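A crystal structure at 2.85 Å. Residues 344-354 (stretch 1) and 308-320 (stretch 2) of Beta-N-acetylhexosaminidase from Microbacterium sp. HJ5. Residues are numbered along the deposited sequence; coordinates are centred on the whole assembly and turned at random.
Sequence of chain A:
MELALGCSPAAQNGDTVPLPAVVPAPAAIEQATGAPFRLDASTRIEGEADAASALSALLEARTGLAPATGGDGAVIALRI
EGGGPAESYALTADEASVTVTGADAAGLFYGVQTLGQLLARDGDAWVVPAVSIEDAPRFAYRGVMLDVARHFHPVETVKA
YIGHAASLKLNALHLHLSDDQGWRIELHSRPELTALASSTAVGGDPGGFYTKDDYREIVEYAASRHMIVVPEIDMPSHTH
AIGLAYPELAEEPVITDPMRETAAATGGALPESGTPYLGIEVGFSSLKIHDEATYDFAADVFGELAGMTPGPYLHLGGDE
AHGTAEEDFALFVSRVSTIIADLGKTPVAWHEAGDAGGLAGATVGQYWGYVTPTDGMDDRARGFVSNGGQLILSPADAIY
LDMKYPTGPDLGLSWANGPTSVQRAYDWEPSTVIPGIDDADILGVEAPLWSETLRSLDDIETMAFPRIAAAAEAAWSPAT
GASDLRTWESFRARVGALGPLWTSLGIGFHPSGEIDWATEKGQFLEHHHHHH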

# COMPACT_ATOMS: atom_id res chain seq x y z
N GLY A 344 1.93 2.96 -8.92
CA GLY A 344 0.50 3.19 -8.94
C GLY A 344 0.05 4.48 -8.29
O GLY A 344 -1.16 4.68 -8.13
N LYS A 345 0.97 5.36 -7.92
CA LYS A 345 0.65 6.61 -7.25
C LYS A 345 1.01 7.79 -8.14
O LYS A 345 1.78 7.67 -9.10
CB LYS A 345 1.40 6.73 -5.92
CG LYS A 345 1.09 5.62 -4.93
CD LYS A 345 -0.36 5.66 -4.48
CE LYS A 345 -0.61 4.72 -3.32
NZ LYS A 345 -2.05 4.68 -2.94
N THR A 346 0.42 8.94 -7.82
CA THR A 346 0.76 10.19 -8.49
C THR A 346 1.88 10.88 -7.72
O THR A 346 1.70 11.20 -6.54
CB THR A 346 -0.45 11.10 -8.58
OG1 THR A 346 -1.38 10.57 -9.52
CG2 THR A 346 -0.03 12.50 -9.02
N PRO A 347 3.04 11.11 -8.33
CA PRO A 347 4.15 11.72 -7.59
C PRO A 347 4.00 13.23 -7.49
O PRO A 347 3.51 13.90 -8.40
CB PRO A 347 5.38 11.34 -8.42
CG PRO A 347 4.86 10.90 -9.77
CD PRO A 347 3.36 10.91 -9.75
N VAL A 348 4.45 13.77 -6.35
CA VAL A 348 4.40 15.20 -6.08
C VAL A 348 5.82 15.68 -5.83
O VAL A 348 6.64 14.97 -5.23
CB VAL A 348 3.49 15.53 -4.88
CG1 VAL A 348 3.09 17.00 -4.91
CG2 VAL A 348 2.26 14.64 -4.89
N ALA A 349 6.12 16.90 -6.29
CA ALA A 349 7.44 17.48 -6.13
C ALA A 349 7.31 18.99 -6.02
O ALA A 349 6.26 19.56 -6.29
CB ALA A 349 8.37 17.09 -7.28
N TRP A 350 8.40 19.63 -5.62
CA TRP A 350 8.44 21.09 -5.62
C TRP A 350 8.69 21.60 -7.04
O TRP A 350 9.21 20.89 -7.90
CB TRP A 350 9.52 21.59 -4.66
CG TRP A 350 9.27 21.20 -3.23
CD1 TRP A 350 9.89 20.21 -2.52
CD2 TRP A 350 8.31 21.79 -2.34
NE1 TRP A 350 9.38 20.15 -1.25
CE2 TRP A 350 8.41 21.11 -1.11
CE3 TRP A 350 7.39 22.83 -2.47
CZ2 TRP A 350 7.62 21.44 -0.02
CZ3 TRP A 350 6.60 23.15 -1.38
CH2 TRP A 350 6.72 22.46 -0.18
N HIS A 351 8.28 22.85 -7.27
CA HIS A 351 8.31 23.40 -8.63
C HIS A 351 9.71 23.50 -9.20
O HIS A 351 9.87 23.59 -10.42
CB HIS A 351 7.63 24.77 -8.66
CG HIS A 351 8.49 25.88 -8.16
ND1 HIS A 351 8.46 26.32 -6.85
CD2 HIS A 351 9.41 26.66 -8.79
CE1 HIS A 351 9.32 27.31 -6.70
NE2 HIS A 351 9.91 27.53 -7.86
N GLU A 352 10.74 23.47 -8.35
CA GLU A 352 12.12 23.56 -8.82
C GLU A 352 12.58 22.33 -9.59
O GLU A 352 13.72 22.30 -10.06
CB GLU A 352 13.06 23.80 -7.64
N ALA A 353 11.73 21.31 -9.73
CA ALA A 353 12.07 20.09 -10.45
C ALA A 353 11.35 20.00 -11.79
O ALA A 353 11.10 18.90 -12.30
CB ALA A 353 11.76 18.86 -9.60
N GLY A 354 11.01 21.14 -12.38
CA GLY A 354 10.21 21.19 -13.59
C GLY A 354 10.99 21.20 -14.88
O GLY A 354 10.45 20.87 -15.94
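Stretch 2, residues 308-320: MTPGPYLHLGGDE

Stretch 2 lies beside stretch 1 as a parallel neighbour in a β-sheet: the strand that begins at Tyr313 runs in the same direction as strand 346-350, with an angle of 33° between their directions (signed crossing angle -33°) and a closest axial approach of 4.2 Å. The contact buries 745 Å² in total.

Gly344, with positive phi, ends the preceding helix in a Schellman motif and does not touch stretch 2. At Lys345 the backbone extends, and the side chain (mmtt) reaches back along the loop that leads into the partner strand. There its NZ donates hydrogen bonds to Thr309 O (3.0 Å) and Gly311 O (2.9 Å).

The regular ladder begins at Thr346, which pairs with Tyr313 (CA-CA 4.9 Å). Thr346 N binds Pro312 O at 2.8 Å, and Leu314 N returns a bond to Thr346 O at 3.1 Å. Thr346 CB also meets the edge of the Tyr313 ring, 3.6 Å from CD1. Pro347 has no amide hydrogen to offer, but in this register its nitrogen is not required; its CA approaches Leu314 O at 3.3 Å.

Val348 sits opposite His315, their CA atoms 4.0 Å apart. Val348 N donates to Leu314 O (2.9 Å), while Val348 O accepts a very short bond from Leu316 N (2.4 Å). Side chains of Thr346, Val348, Tyr313 and His315 share one sheet face, where Val348 CG1 lies over the His315 ring, 3.8 Å from its centroid, and Val348 CG2 packs 3.8 Å from Tyr313 CB.

Beyond this point Gly317 adopts positive phi, and Ala349 CA comes within 3.2 Å of Gly317 O. That same oxygen receives Trp350 N at a very short 2.4 Å, and His315 CE1 lies over one face of the indole. After the 3-10 segment 351-352, Ala353 CB approaches Gly318 CA at 4.2 Å.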

# COMPACT_ATOMS: atom_id res chain seq x y z
N MET A 308 1.62 2.12 2.67
CA MET A 308 1.04 2.62 3.91
C MET A 308 0.05 3.76 3.69
O MET A 308 -0.66 4.13 4.64
CB MET A 308 2.15 3.09 4.86
CG MET A 308 3.22 2.05 5.13
SD MET A 308 4.39 2.57 6.39
CE MET A 308 5.67 3.33 5.39
N THR A 309 -0.02 4.32 2.49
CA THR A 309 -0.88 5.47 2.22
C THR A 309 -1.95 5.11 1.20
O THR A 309 -1.63 4.92 0.01
CB THR A 309 -0.06 6.66 1.71
OG1 THR A 309 0.07 6.58 0.29
CG2 THR A 309 1.32 6.64 2.33
N PRO A 310 -3.22 5.02 1.60
CA PRO A 310 -4.28 4.81 0.60
C PRO A 310 -4.51 6.02 -0.29
O PRO A 310 -5.17 5.89 -1.33
CB PRO A 310 -5.51 4.51 1.47
CG PRO A 310 -5.24 5.22 2.75
CD PRO A 310 -3.75 5.11 2.97
N GLY A 311 -3.99 7.19 0.08
CA GLY A 311 -4.11 8.38 -0.73
C GLY A 311 -3.36 8.25 -2.04
O GLY A 311 -2.42 7.47 -2.17
N PRO A 312 -3.78 9.03 -3.04
CA PRO A 312 -3.19 8.89 -4.38
C PRO A 312 -1.81 9.51 -4.54
O PRO A 312 -1.18 9.29 -5.58
CB PRO A 312 -4.21 9.60 -5.29
CG PRO A 312 -5.41 9.90 -4.42
CD PRO A 312 -4.88 10.00 -3.03
N TYR A 313 -1.32 10.26 -3.55
CA TYR A 313 -0.15 11.10 -3.74
C TYR A 313 1.02 10.62 -2.89
O TYR A 313 0.86 10.29 -1.71
CB TYR A 313 -0.47 12.55 -3.39
CG TYR A 313 -1.54 13.15 -4.27
CD1 TYR A 313 -1.52 12.93 -5.65
CD2 TYR A 313 -2.57 13.91 -3.74
CE1 TYR A 313 -2.50 13.47 -6.46
CE2 TYR A 313 -3.55 14.45 -4.55
CZ TYR A 313 -3.51 14.23 -5.91
OH TYR A 313 -4.48 14.76 -6.72
N LEU A 314 2.20 10.59 -3.51
CA LEU A 314 3.47 10.39 -2.82
C LEU A 314 4.38 11.55 -3.23
O LEU A 314 4.77 11.66 -4.39
CB LEU A 314 4.11 9.05 -3.18
CG LEU A 314 4.09 7.96 -2.11
CD1 LEU A 314 2.67 7.46 -1.88
CD2 LEU A 314 5.01 6.81 -2.49
N HIS A 315 4.71 12.40 -2.27
CA HIS A 315 5.48 13.61 -2.54
C HIS A 315 6.97 13.29 -2.47
O HIS A 315 7.48 12.88 -1.42
CB HIS A 315 5.11 14.71 -1.54
CG HIS A 315 5.51 16.09 -1.97
ND1 HIS A 315 6.74 16.37 -2.53
CD2 HIS A 315 4.85 17.27 -1.91
CE1 HIS A 315 6.81 17.66 -2.80
NE2 HIS A 315 5.68 18.23 -2.43
N LEU A 316 7.67 13.48 -3.59
CA LEU A 316 9.09 13.14 -3.68
C LEU A 316 10.01 14.30 -3.34
O LEU A 316 11.20 14.07 -3.08
CB LEU A 316 9.42 12.63 -5.09
N GLY A 317 9.51 15.53 -3.35
CA GLY A 317 10.33 16.68 -3.00
C GLY A 317 10.86 17.45 -4.19
O GLY A 317 10.17 18.31 -4.74
N GLY A 318 12.09 17.16 -4.59
CA GLY A 318 12.73 17.88 -5.67
C GLY A 318 13.63 19.01 -5.24
O GLY A 318 14.01 19.84 -6.08
N ASP A 319 13.98 19.10 -3.96
CA ASP A 319 14.88 20.13 -3.47
C ASP A 319 16.30 19.80 -3.89
O ASP A 319 16.83 18.74 -3.52
CB ASP A 319 14.78 20.25 -1.95
N GLU A 320 16.92 20.69 -4.65
CA GLU A 320 18.28 20.49 -5.14
C GLU A 320 19.28 21.19 -4.22
O GLU A 320 19.03 22.30 -3.75
CB GLU A 320 18.43 21.03 -6.56